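Local coordinates for protein CdiI toxin (Salmonella enterica subsp. enterica serovar Rubislaw str. ATCC 10717, PDB 4ZQU) that neutralises its cognate CdiA toxin as the immunity protein of a contact-dependent growth inhibition system, protecting the cell from closely related neighbours, at residues C120-N125 / A166-A171; S11-T16 / D22-Y27; M53-L58 / T162-G167; A112-M117 / E140-T145; Q38-P43 / K99-H104. All blocks are in the same frame, centred on the assembly; numbering follows the deposited sequence.

Contact 1. Residues C120-N125 / A166-A171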
# COMPACT_ATOMS: atom_id res chain seq x y z
N CYS B 120 1.16 3.75 -12.37
CA CYS B 120 2.60 3.84 -12.19
C CYS B 120 2.95 4.67 -10.94
O CYS B 120 2.37 5.73 -10.71
CB CYS B 120 3.26 4.46 -13.42
SG CYS B 120 3.25 3.41 -14.88
N ASP B 121 3.89 4.16 -10.15
CA ASP B 121 4.34 4.85 -8.95
C ASP B 121 5.56 5.71 -9.26
O ASP B 121 6.47 5.28 -9.95
CB ASP B 121 4.69 3.84 -7.86
CG ASP B 121 3.61 2.80 -7.67
OD1 ASP B 121 2.42 3.17 -7.65
OD2 ASP B 121 3.96 1.60 -7.53
N ILE B 122 5.58 6.93 -8.73
CA ILE B 122 6.73 7.81 -8.87
C ILE B 122 7.29 8.19 -7.50
O ILE B 122 6.56 8.63 -6.62
CB ILE B 122 6.39 9.09 -9.66
CG1 ILE B 122 6.25 8.79 -11.16
CG2 ILE B 122 7.47 10.14 -9.48
CD1 ILE B 122 4.90 8.28 -11.56
N CYS B 123 8.60 7.99 -7.32
CA CYS B 123 9.30 8.40 -6.11
C CYS B 123 10.59 9.12 -6.50
O CYS B 123 11.22 8.77 -7.49
CB CYS B 123 9.60 7.20 -5.22
SG CYS B 123 10.50 7.60 -3.71
N CYS B 124 10.97 10.13 -5.72
CA CYS B 124 12.16 10.91 -6.04
C CYS B 124 12.93 11.29 -4.78
O CYS B 124 12.35 11.75 -3.81
CB CYS B 124 11.79 12.17 -6.83
SG CYS B 124 13.15 13.33 -7.10
N ASN B 125 14.24 11.08 -4.80
CA ASN B 125 15.09 11.57 -3.73
C ASN B 125 16.40 12.11 -4.30
O ASN B 125 16.49 12.41 -5.49
CB ASN B 125 15.36 10.47 -2.70
CG ASN B 125 15.90 9.19 -3.31
OD1 ASN B 125 16.45 9.18 -4.42
ND2 ASN B 125 15.77 8.09 -2.58
N ALA B 166 9.03 11.01 -20.87
CA ALA B 166 9.37 9.88 -21.73
C ALA B 166 9.54 8.59 -20.93
O ALA B 166 9.10 7.52 -21.35
CB ALA B 166 10.62 10.18 -22.53
N GLY B 167 10.19 8.71 -19.77
CA GLY B 167 10.39 7.57 -18.90
C GLY B 167 9.08 7.04 -18.35
O GLY B 167 8.92 5.84 -18.15
N LEU B 168 8.14 7.95 -18.12
CA LEU B 168 6.83 7.58 -17.61
C LEU B 168 6.07 6.71 -18.60
O LEU B 168 5.45 5.72 -18.23
CB LEU B 168 6.02 8.83 -17.26
CG LEU B 168 4.62 8.61 -16.69
CD1 LEU B 168 4.65 7.64 -15.53
CD2 LEU B 168 4.02 9.94 -16.25
N ARG B 169 6.14 7.09 -19.88
CA ARG B 169 5.47 6.32 -20.92
C ARG B 169 6.12 4.95 -21.10
O ARG B 169 5.44 3.98 -21.43
CB ARG B 169 5.49 7.09 -22.24
CG ARG B 169 4.75 8.41 -22.16
CD ARG B 169 3.72 8.52 -23.26
NE ARG B 169 2.91 9.73 -23.14
CZ ARG B 169 1.83 9.98 -23.87
NH1 ARG B 169 1.43 9.09 -24.78
NH2 ARG B 169 1.15 11.10 -23.70
N LEU B 170 7.42 4.88 -20.85
CA LEU B 170 8.14 3.62 -20.89
C LEU B 170 7.64 2.69 -19.79
O LEU B 170 7.53 1.48 -19.98
CB LEU B 170 9.64 3.84 -20.75
CG LEU B 170 10.51 2.59 -20.64
CD1 LEU B 170 10.31 1.68 -21.84
CD2 LEU B 170 11.97 2.96 -20.49
N ALA B 171 7.32 3.27 -18.64
CA ALA B 171 6.81 2.49 -17.52
C ALA B 171 5.35 2.10 -17.75
O ALA B 171 4.92 1.02 -17.34
CB ALA B 171 6.94 3.27 -16.23

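Contact 2. Residues S11-T16 / D22-Y27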
# COMPACT_ATOMS: atom_id res chain seq x y z
N SER B 11 1.50 9.76 -8.22
CA SER B 11 0.88 8.56 -8.77
C SER B 11 0.19 8.85 -10.10
O SER B 11 -0.47 9.87 -10.26
CB SER B 11 -0.11 7.97 -7.77
OG SER B 11 -0.50 6.66 -8.16
N VAL B 12 0.35 7.93 -11.05
CA VAL B 12 -0.21 8.09 -12.38
C VAL B 12 -1.24 7.01 -12.70
O VAL B 12 -0.95 5.82 -12.63
CB VAL B 12 0.90 8.07 -13.46
CG1 VAL B 12 0.29 8.15 -14.85
CG2 VAL B 12 1.88 9.20 -13.23
N LYS B 13 -2.45 7.45 -13.06
CA LYS B 13 -3.50 6.55 -13.50
C LYS B 13 -3.87 6.86 -14.95
O LYS B 13 -4.11 8.02 -15.29
CB LYS B 13 -4.73 6.67 -12.60
CG LYS B 13 -4.49 6.27 -11.15
CD LYS B 13 -4.34 4.76 -11.01
CE LYS B 13 -4.13 4.36 -9.55
NZ LYS B 13 -2.84 4.86 -9.01
N MET B 14 -3.92 5.83 -15.79
CA MET B 14 -4.21 6.04 -17.21
C MET B 14 -5.15 5.00 -17.80
O MET B 14 -4.86 3.81 -17.80
CB MET B 14 -2.91 6.04 -18.02
CG MET B 14 -3.13 6.23 -19.52
SD MET B 14 -1.68 5.93 -20.54
CE MET B 14 -1.35 4.20 -20.21
N ASN B 15 -6.28 5.47 -18.33
CA ASN B 15 -7.10 4.65 -19.19
C ASN B 15 -7.13 5.21 -20.61
O ASN B 15 -6.25 5.98 -21.00
CB ASN B 15 -8.52 4.49 -18.62
CG ASN B 15 -9.24 5.81 -18.44
OD1 ASN B 15 -9.05 6.76 -19.21
ND2 ASN B 15 -10.11 5.88 -17.43
N THR B 16 -8.14 4.82 -21.39
CA THR B 16 -8.22 5.25 -22.78
C THR B 16 -8.45 6.76 -22.88
O THR B 16 -7.93 7.42 -23.78
CB THR B 16 -9.36 4.51 -23.52
OG1 THR B 16 -9.12 3.10 -23.48
CG2 THR B 16 -9.44 4.96 -24.97
N ASP B 22 -1.30 12.59 -9.79
CA ASP B 22 -1.62 13.14 -8.47
C ASP B 22 -0.39 13.18 -7.57
O ASP B 22 0.50 12.34 -7.68
CB ASP B 22 -2.70 12.31 -7.78
CG ASP B 22 -4.06 12.50 -8.40
OD1 ASP B 22 -4.46 11.64 -9.21
OD2 ASP B 22 -4.73 13.50 -8.08
N THR B 23 -0.36 14.16 -6.68
CA THR B 23 0.67 14.23 -5.65
C THR B 23 0.40 13.21 -4.55
O THR B 23 -0.70 13.15 -4.00
CB THR B 23 0.75 15.63 -5.03
OG1 THR B 23 1.18 16.58 -6.01
CG2 THR B 23 1.72 15.64 -3.86
N TYR B 24 1.41 12.40 -4.24
CA TYR B 24 1.36 11.51 -3.08
C TYR B 24 2.35 12.00 -2.04
O TYR B 24 3.37 12.61 -2.38
CB TYR B 24 1.68 10.07 -3.47
CG TYR B 24 0.49 9.25 -3.90
CD1 TYR B 24 -0.61 9.85 -4.49
CD2 TYR B 24 0.47 7.87 -3.71
CE1 TYR B 24 -1.70 9.10 -4.89
CE2 TYR B 24 -0.61 7.12 -4.09
CZ TYR B 24 -1.69 7.73 -4.69
OH TYR B 24 -2.78 6.98 -5.08
N SER B 25 2.06 11.73 -0.78
CA SER B 25 2.92 12.18 0.30
C SER B 25 3.08 11.09 1.35
O SER B 25 2.23 10.23 1.49
CB SER B 25 2.37 13.45 0.94
OG SER B 25 2.29 14.51 0.01
N GLY B 26 4.19 11.14 2.08
CA GLY B 26 4.40 10.19 3.16
C GLY B 26 5.81 10.15 3.69
O GLY B 26 6.48 11.17 3.82
N TYR B 27 6.25 8.93 4.00
CA TYR B 27 7.52 8.70 4.68
C TYR B 27 8.08 7.39 4.18
O TYR B 27 9.07 7.35 3.46
CB TYR B 27 7.30 8.68 6.19
CG TYR B 27 8.56 8.66 7.03
CD1 TYR B 27 9.25 9.83 7.30
CD2 TYR B 27 9.04 7.47 7.57
CE1 TYR B 27 10.39 9.82 8.08
CE2 TYR B 27 10.18 7.45 8.35
CZ TYR B 27 10.85 8.62 8.60
OH TYR B 27 11.99 8.61 9.38
O HOH W 1 -3.24 9.11 -9.64
O HOH W 2 -3.15 4.20 -6.03
O HOH W 3 -4.06 7.55 -7.57

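Contact 3. Residues M53-L58 / T162-G167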
# COMPACT_ATOMS: atom_id res chain seq x y z
N MET B 53 4.27 18.02 -15.57
CA MET B 53 3.13 17.62 -14.74
C MET B 53 3.60 16.75 -13.59
O MET B 53 3.15 16.89 -12.46
CB MET B 53 2.09 16.86 -15.57
CG MET B 53 1.23 17.74 -16.46
SD MET B 53 0.32 16.79 -17.70
CE MET B 53 -0.37 15.46 -16.72
N VAL B 54 4.52 15.83 -13.89
CA VAL B 54 5.06 14.95 -12.88
C VAL B 54 5.93 15.73 -11.89
O VAL B 54 5.85 15.51 -10.69
CB VAL B 54 5.89 13.81 -13.51
CG1 VAL B 54 6.55 12.96 -12.44
CG2 VAL B 54 5.00 12.94 -14.39
N LYS B 55 6.74 16.65 -12.41
CA LYS B 55 7.65 17.41 -11.55
C LYS B 55 6.89 18.38 -10.64
O LYS B 55 7.24 18.55 -9.47
CB LYS B 55 8.68 18.16 -12.39
CG LYS B 55 10.11 17.90 -11.94
CD LYS B 55 11.12 18.73 -12.71
CE LYS B 55 12.49 18.69 -12.02
NZ LYS B 55 12.57 17.62 -10.98
N ASP B 56 5.87 19.03 -11.19
CA ASP B 56 5.06 19.97 -10.42
C ASP B 56 4.30 19.25 -9.30
O ASP B 56 4.18 19.77 -8.19
CB ASP B 56 4.08 20.70 -11.34
CG ASP B 56 3.20 21.68 -10.59
OD1 ASP B 56 3.71 22.76 -10.21
OD2 ASP B 56 2.01 21.38 -10.40
N ALA B 57 3.81 18.05 -9.60
CA ALA B 57 3.14 17.22 -8.61
C ALA B 57 4.10 16.79 -7.51
O ALA B 57 3.75 16.77 -6.34
CB ALA B 57 2.52 16.01 -9.27
N LEU B 58 5.33 16.45 -7.91
CA LEU B 58 6.37 16.04 -6.97
C LEU B 58 6.76 17.18 -6.04
O LEU B 58 7.08 16.96 -4.87
CB LEU B 58 7.61 15.55 -7.72
CG LEU B 58 7.56 14.14 -8.31
CD1 LEU B 58 8.80 13.86 -9.12
CD2 LEU B 58 7.42 13.12 -7.20
N THR B 162 11.32 16.47 -20.28
CA THR B 162 11.03 15.64 -21.44
C THR B 162 11.49 14.20 -21.20
O THR B 162 10.79 13.25 -21.54
CB THR B 162 11.71 16.19 -22.71
OG1 THR B 162 11.31 17.55 -22.92
CG2 THR B 162 11.33 15.36 -23.93
N GLU B 163 12.67 14.05 -20.59
CA GLU B 163 13.20 12.74 -20.24
C GLU B 163 12.32 12.05 -19.21
O GLU B 163 12.17 10.83 -19.22
CB GLU B 163 14.63 12.87 -19.72
CG GLU B 163 15.64 13.27 -20.79
CD GLU B 163 17.01 13.59 -20.22
OE1 GLU B 163 17.16 13.59 -18.98
OE2 GLU B 163 17.94 13.84 -21.01
N ILE B 164 11.74 12.84 -18.31
CA ILE B 164 10.88 12.30 -17.26
C ILE B 164 9.54 11.83 -17.83
O ILE B 164 9.09 10.73 -17.53
CB ILE B 164 10.64 13.35 -16.15
CG1 ILE B 164 11.95 13.62 -15.40
CG2 ILE B 164 9.57 12.87 -15.19
CD1 ILE B 164 11.83 14.65 -14.30
N GLY B 165 8.92 12.67 -18.66
CA GLY B 165 7.69 12.30 -19.33
C GLY B 165 7.88 11.08 -20.21
O GLY B 165 7.01 10.21 -20.28
N ALA B 166 9.03 11.01 -20.87
CA ALA B 166 9.37 9.88 -21.73
C ALA B 166 9.54 8.59 -20.93
O ALA B 166 9.10 7.52 -21.35
CB ALA B 166 10.62 10.18 -22.53
N GLY B 167 10.19 8.71 -19.77
CA GLY B 167 10.39 7.57 -18.90
C GLY B 167 9.08 7.04 -18.35
O GLY B 167 8.92 5.84 -18.15

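Contact 4. Residues A112-M117 / E140-T145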
# COMPACT_ATOMS: atom_id res chain seq x y z
N ALA B 112 -16.28 0.74 -15.24
CA ALA B 112 -15.78 1.18 -16.55
C ALA B 112 -14.65 2.19 -16.38
O ALA B 112 -13.81 2.34 -17.26
CB ALA B 112 -16.91 1.77 -17.38
N LEU B 113 -14.64 2.88 -15.24
CA LEU B 113 -13.56 3.81 -14.91
C LEU B 113 -12.23 3.08 -14.78
O LEU B 113 -11.24 3.45 -15.42
CB LEU B 113 -13.87 4.56 -13.61
CG LEU B 113 -12.75 5.42 -13.02
CD1 LEU B 113 -12.41 6.58 -13.94
CD2 LEU B 113 -13.12 5.93 -11.64
N PHE B 114 -12.22 2.03 -13.97
CA PHE B 114 -10.99 1.32 -13.64
C PHE B 114 -10.67 0.19 -14.61
O PHE B 114 -9.55 -0.32 -14.62
CB PHE B 114 -11.07 0.76 -12.22
CG PHE B 114 -11.17 1.81 -11.16
CD1 PHE B 114 -10.05 2.52 -10.76
CD2 PHE B 114 -12.39 2.09 -10.55
CE1 PHE B 114 -10.14 3.49 -9.78
CE2 PHE B 114 -12.48 3.06 -9.57
CZ PHE B 114 -11.36 3.76 -9.18
N LYS B 115 -11.65 -0.19 -15.43
CA LYS B 115 -11.52 -1.35 -16.32
C LYS B 115 -10.24 -1.34 -17.14
O LYS B 115 -9.52 -2.34 -17.19
CB LYS B 115 -12.72 -1.44 -17.26
CG LYS B 115 -12.70 -2.65 -18.17
CD LYS B 115 -14.00 -2.77 -18.95
CE LYS B 115 -14.29 -1.50 -19.72
NZ LYS B 115 -15.58 -1.59 -20.46
N ASP B 116 -9.95 -0.22 -17.78
CA ASP B 116 -8.78 -0.13 -18.64
C ASP B 116 -7.72 0.79 -18.05
O ASP B 116 -7.02 1.50 -18.78
CB ASP B 116 -9.18 0.34 -20.04
CG ASP B 116 -10.07 -0.66 -20.75
OD1 ASP B 116 -9.91 -1.87 -20.49
OD2 ASP B 116 -10.92 -0.25 -21.56
N MET B 117 -7.59 0.76 -16.73
CA MET B 117 -6.71 1.69 -16.04
C MET B 117 -5.41 1.05 -15.55
O MET B 117 -5.44 0.08 -14.79
CB MET B 117 -7.44 2.34 -14.87
CG MET B 117 -6.57 3.24 -14.01
SD MET B 117 -7.52 4.15 -12.78
CE MET B 117 -8.49 5.23 -13.83
N GLU B 140 -9.76 -2.01 -8.54
CA GLU B 140 -9.24 -0.91 -7.75
C GLU B 140 -7.99 -1.30 -6.97
O GLU B 140 -7.63 -0.65 -5.99
CB GLU B 140 -10.31 -0.40 -6.78
CG GLU B 140 -11.49 0.26 -7.48
CD GLU B 140 -12.53 0.77 -6.50
OE1 GLU B 140 -13.09 -0.05 -5.75
OE2 GLU B 140 -12.78 1.99 -6.49
N VAL B 141 -7.32 -2.36 -7.41
CA VAL B 141 -6.10 -2.82 -6.75
C VAL B 141 -4.98 -3.12 -7.74
O VAL B 141 -5.12 -3.99 -8.61
CB VAL B 141 -6.35 -4.10 -5.91
CG1 VAL B 141 -5.08 -4.52 -5.21
CG2 VAL B 141 -7.47 -3.87 -4.90
N TRP B 142 -3.87 -2.40 -7.62
CA TRP B 142 -2.68 -2.66 -8.41
C TRP B 142 -1.58 -3.25 -7.52
O TRP B 142 -1.65 -3.15 -6.30
CB TRP B 142 -2.17 -1.39 -9.09
CG TRP B 142 -3.14 -0.79 -10.06
CD1 TRP B 142 -3.13 -0.92 -11.41
CD2 TRP B 142 -4.26 0.05 -9.74
NE1 TRP B 142 -4.17 -0.22 -11.96
CE2 TRP B 142 -4.88 0.39 -10.96
CE3 TRP B 142 -4.79 0.55 -8.55
CZ2 TRP B 142 -6.01 1.20 -11.02
CZ3 TRP B 142 -5.91 1.35 -8.61
CH2 TRP B 142 -6.51 1.67 -9.83
N GLY B 143 -0.58 -3.87 -8.13
CA GLY B 143 0.46 -4.53 -7.37
C GLY B 143 1.69 -4.92 -8.16
O GLY B 143 1.95 -4.38 -9.24
N GLY B 144 2.45 -5.87 -7.62
CA GLY B 144 3.70 -6.31 -8.22
C GLY B 144 3.55 -6.87 -9.63
O GLY B 144 2.62 -7.62 -9.92
N THR B 145 4.50 -6.52 -10.49
CA THR B 145 4.44 -6.84 -11.92
C THR B 145 4.65 -8.31 -12.40
O THR B 145 4.11 -8.65 -13.45
CB THR B 145 5.45 -5.97 -12.68
OG1 THR B 145 6.68 -5.89 -11.95
CG2 THR B 145 4.89 -4.57 -12.86

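Contact 5. Residues Q38-P43 / K99-H104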
# COMPACT_ATOMS: atom_id res chain seq x y z
N GLN B 38 -3.31 17.93 -8.72
CA GLN B 38 -3.67 16.94 -9.72
C GLN B 38 -3.56 17.53 -11.12
O GLN B 38 -3.99 18.66 -11.37
CB GLN B 38 -5.08 16.42 -9.49
CG GLN B 38 -5.55 15.45 -10.56
CD GLN B 38 -7.00 15.06 -10.40
OE1 GLN B 38 -7.85 15.47 -11.19
NE2 GLN B 38 -7.29 14.25 -9.39
N HIS B 39 -2.98 16.76 -12.04
CA HIS B 39 -2.90 17.17 -13.44
C HIS B 39 -3.58 16.14 -14.34
O HIS B 39 -3.13 15.01 -14.45
CB HIS B 39 -1.44 17.36 -13.86
CG HIS B 39 -0.74 18.46 -13.12
ND1 HIS B 39 -1.11 19.78 -13.21
CD2 HIS B 39 0.32 18.43 -12.28
CE1 HIS B 39 -0.32 20.52 -12.46
NE2 HIS B 39 0.56 19.72 -11.88
N LEU B 40 -4.68 16.56 -14.96
CA LEU B 40 -5.38 15.72 -15.93
C LEU B 40 -4.95 16.09 -17.34
O LEU B 40 -4.70 17.26 -17.64
CB LEU B 40 -6.90 15.88 -15.78
CG LEU B 40 -7.55 15.18 -14.59
CD1 LEU B 40 -9.01 15.56 -14.48
CD2 LEU B 40 -7.40 13.67 -14.71
N SER B 41 -4.86 15.09 -18.21
CA SER B 41 -4.43 15.31 -19.58
C SER B 41 -4.98 14.25 -20.53
O SER B 41 -5.39 13.18 -20.11
CB SER B 41 -2.90 15.34 -19.66
OG SER B 41 -2.39 14.08 -20.06
N SER B 42 -5.00 14.57 -21.82
CA SER B 42 -5.35 13.60 -22.84
C SER B 42 -4.14 12.71 -23.08
O SER B 42 -3.00 13.18 -23.02
CB SER B 42 -5.78 14.28 -24.14
OG SER B 42 -5.02 15.45 -24.38
N PRO B 43 -4.37 11.41 -23.34
CA PRO B 43 -3.31 10.40 -23.47
C PRO B 43 -2.24 10.71 -24.52
O PRO B 43 -1.34 9.89 -24.70
CB PRO B 43 -4.09 9.14 -23.86
CG PRO B 43 -5.44 9.35 -23.27
CD PRO B 43 -5.71 10.81 -23.44
N LYS B 99 -15.08 9.82 -7.54
CA LYS B 99 -16.32 10.44 -7.97
C LYS B 99 -16.09 11.57 -8.96
O LYS B 99 -16.80 11.69 -9.96
CB LYS B 99 -17.10 10.97 -6.76
CG LYS B 99 -18.46 11.56 -7.10
CD LYS B 99 -19.10 12.25 -5.91
CE LYS B 99 -19.33 11.28 -4.77
NZ LYS B 99 -19.83 11.96 -3.54
N LYS B 100 -15.08 12.40 -8.70
CA LYS B 100 -14.76 13.53 -9.57
C LYS B 100 -14.39 13.08 -10.99
O LYS B 100 -14.65 13.80 -11.95
CB LYS B 100 -13.62 14.36 -8.98
CG LYS B 100 -14.05 15.32 -7.89
CD LYS B 100 -12.96 16.35 -7.60
CE LYS B 100 -13.42 17.36 -6.56
NZ LYS B 100 -13.76 16.72 -5.26
N LEU B 101 -13.79 11.90 -11.10
CA LEU B 101 -13.37 11.39 -12.40
C LEU B 101 -14.55 10.80 -13.18
O LEU B 101 -14.63 10.95 -14.40
CB LEU B 101 -12.28 10.33 -12.22
CG LEU B 101 -10.94 10.82 -11.66
CD1 LEU B 101 -9.97 9.65 -11.55
CD2 LEU B 101 -10.34 11.93 -12.52
N MET B 102 -15.45 10.13 -12.48
CA MET B 102 -16.64 9.56 -13.12
C MET B 102 -17.56 10.66 -13.61
O MET B 102 -18.15 10.54 -14.68
CB MET B 102 -17.39 8.64 -12.15
CG MET B 102 -16.74 7.28 -11.97
SD MET B 102 -17.78 6.16 -11.00
CE MET B 102 -17.87 7.04 -9.45
N VAL B 103 -17.69 11.72 -12.83
CA VAL B 103 -18.55 12.84 -13.19
C VAL B 103 -17.94 13.65 -14.34
O VAL B 103 -18.65 14.05 -15.26
CB VAL B 103 -18.80 13.77 -11.98
CG1 VAL B 103 -19.59 15.00 -12.41
CG2 VAL B 103 -19.53 13.02 -10.89
N HIS B 104 -16.64 13.86 -14.27
CA HIS B 104 -15.93 14.62 -15.29
C HIS B 104 -15.98 13.93 -16.64
O HIS B 104 -16.17 14.57 -17.68
CB HIS B 104 -14.47 14.85 -14.87
CG HIS B 104 -13.69 15.72 -15.80
ND1 HIS B 104 -12.31 15.76 -15.80
CD2 HIS B 104 -14.09 16.59 -16.75
CE1 HIS B 104 -11.90 16.62 -16.71
NE2 HIS B 104 -12.96 17.13 -17.31

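Contact 1. Residues C120-N125 / A166-A171
C120 and A171 bring the two backbones nearest, their CA atoms 6.9 Å apart, where the strand through 120-124 passes the helix through 166-171 at 142° between their chain directions, with 9.5 Å between the axes. Four buried side chains do the touching. The sulfur of C120 sits over the last turn of the segment: SG is 3.9 Å from CB of A171 and 3.8 Å from its carbonyl carbon C. SG gets there because it lies beside the backbone N and anti to the carbonyl carbon (chi1 -70°), hanging from a CB that already points at the helix. On the helix, L168 does more with its tip than with its root. Its CD1 methyl slots between the two inward-facing strand residues, 4.1 Å from CB of C120 and 4.0 Å from CD1 of I122. The side chains of I122 and L168 cross at about a right angle, so they meet through one methyl each and do not run alongside. The residue between C120 and I122, D121, points the other way, and its OD2 makes a salt bridge with K70 of the CdiA-CT toxin chain. V12, I131 and V54 extend the apolar layer around L168. One strand thus offers sulfur and methyls to the core and a carboxylate to the toxin; towards the helix the grip is wholly apolar, held by close fit and burial with no directional bond.

Contact 2. Residues S11-T16 / D22-Y27
The Y24 ring has CB of S11 over one face, 3.5 Å from the ring centroid and only 16° off the normal, a clear CH-pi contact. The carbon is displaced toward the rim, so it sits nearest CZ and CE1. With CG beside the backbone N of Y24 (chi1 -88°), the ring folds back across the neighbouring strand. Beyond its rim, OH shares two waters with NZ of K13: one bridges at 3.0 Å from OH and 3.1 Å from NZ, the other is held only weakly by the lysine, whose strongest partner is OG of S119. Y24 also packs against G75 of the CdiA-CT toxin chain.

Beneath the ring the backbones pair. S11 N donates to D22 O at 2.8 Å, and D22 N returns a bond to S11 O at 2.9 Å. A third water gives one hydrogen to S11 O and the other to OD1 of D22. The carboxylate is also bonded outside the hairpin, W97 NE1 donating to OD1 and Q38 NE2 to OD2; with both oxygens held, its rotation is probably fixed. S11 and D22 form a hydrogen-bonded antiparallel pair, and the two strands that carry them, 8-14 and 19-26, make a beta hairpin within the protein's antiparallel sheet.

Contact 3. Residues M53-L58 / T162-G167
V54 and I164 make the main touch between these two helices: CG1 of V54 lies 4.1 Å from CG2 of I164, and the same isoleucine methyl is 4.2 Å from CB of V54. The two side chains meet at a slant, branch against branch. In both, the methyl that touches is the one lying anti to the backbone N (chi1 175° for V54), a position that puts CG1 of V54 and CG2 of I164 at the meeting point. The longer arm of I164 carries CD1 on to the aliphatic part of K55, 4.4 Å from CG, a looser brush at the solvent-facing border. Where the chains run closest, at V54 and G165, the CA atoms are 7.5 Å apart.

One shell out, L168 on the next turn of the second helix packs on V54, and L58 on the first rests on I122 and C124 of the sheet. T162 and A166 touch D47 at the start of the other helix. On the far flank of helix 47-59, OD2 of D56 is bonded to NE2 of H39, and the carbonyl of A57 receives OG1 of T23, so the helix is tied by polar bonds to strands 30-41 and 19-26. Both helices, 47-59 and 161-172, pack over the sheet and touch where they pass each other, with strand 118-124 beneath L58 and with strands 19-26 and 30-41 beside M53.

Contact 4. Residues A112-M117 / E140-T145
NE1 of W142 donates to the backbone O of M117 at 3.1 Å with an N-H...O angle of 162°. The oxygen lies in the plane of the indole, but the donor stands well above the carbonyl plane, so the bond is nearly straight on the tryptophan side and tilted on the other. The side chain of M117 meets the same indole. CG touches CZ2 of W142 at 3.7 Å, and SD, carried on by an extended chain (chi2 173°), makes an oblique Met-aromatic contact 4.9 Å from the centroid of the six-membered ring. F114 meets the far end of the indole at about a right angle, CD1 to CH2 3.8 Å. One face of the F114 ring takes CG of E140 in a CH-pi contact, 3.7 Å from the centroid; the opposite face is covered by CD2 of L113. The carboxylate of E140 runs past the ring border, and its OE2 is bonded to the hydroxyl of Y94. K13 adds a cation-pi contact and H136 a ring stack to W142. One buried N-H is thus satisfied by a main-chain oxygen, which probably limits rotation of the indole on the very strand that pairs with a strand of the CdiA-CT toxin chain.

Contact 5. Residues Q38-P43 / K99-H104
L40 reaches from its strand toward helix 87-105, where L101 and H104 receive it. CB already points at the helix, and CG, placed beside the backbone N (chi1 -75°), carries the fork of two methyls across the remaining gap. Each methyl has its own partner. CD1 runs into the imidazole of H104, 3.6 Å from ND1 and 3.8 Å from CE1, and lies in the plane of the ring, so the flat face of the histidine is not what the leucine uses. The two side chains come from opposite directions, the methyl arriving at the ring edge; H104 comes to meet it because its CG is anti to the backbone N (chi1 -175°). CD2 goes to the neighbouring turn and touches CD2 of L101 at 4.1 Å, the two leucines meeting at a slant. L101 starts out alongside and only its tip turns in, which is consistent with the backbones staying well apart: even the nearest CA atoms, of L40 and L101, are 9.7 Å from each other.

F18 packs on both leucines and L113 on L101, closing the apolar layer between strand and helix, while Y105 lies against L40. One step along the strand in either direction, H39 and S41 have turned away, whereas Q38 points to the same side as L40. The join is thin: methyl against methyl at buried L101, methyl against the edge of a polar ring at exposed H104, both held by van der Waals contact alone.

From the N terminus, contact 2 closes the short turn between strands 8-14 and 19-26 before any other contact opens. Contact 5 then spans from strand 30-41 to helix 87-105, and contact 3 opens within that span and ends far beyond it, so the two cross. Contact 4 lies wholly within the long loop of contact 3, while contact 1 starts inside contact 4 and finishes later, crossing it. Contacts 1 and 3 end on one helix, sharing A166 and G167. Together, contacts 1 and 3 fix helices 47-59 and 161-172 over one face of the sheet; contacts 4 and 5 bring helices 110-115 and 87-105 against strands 141-143 and 30-41; contact 2 ties the central hairpin.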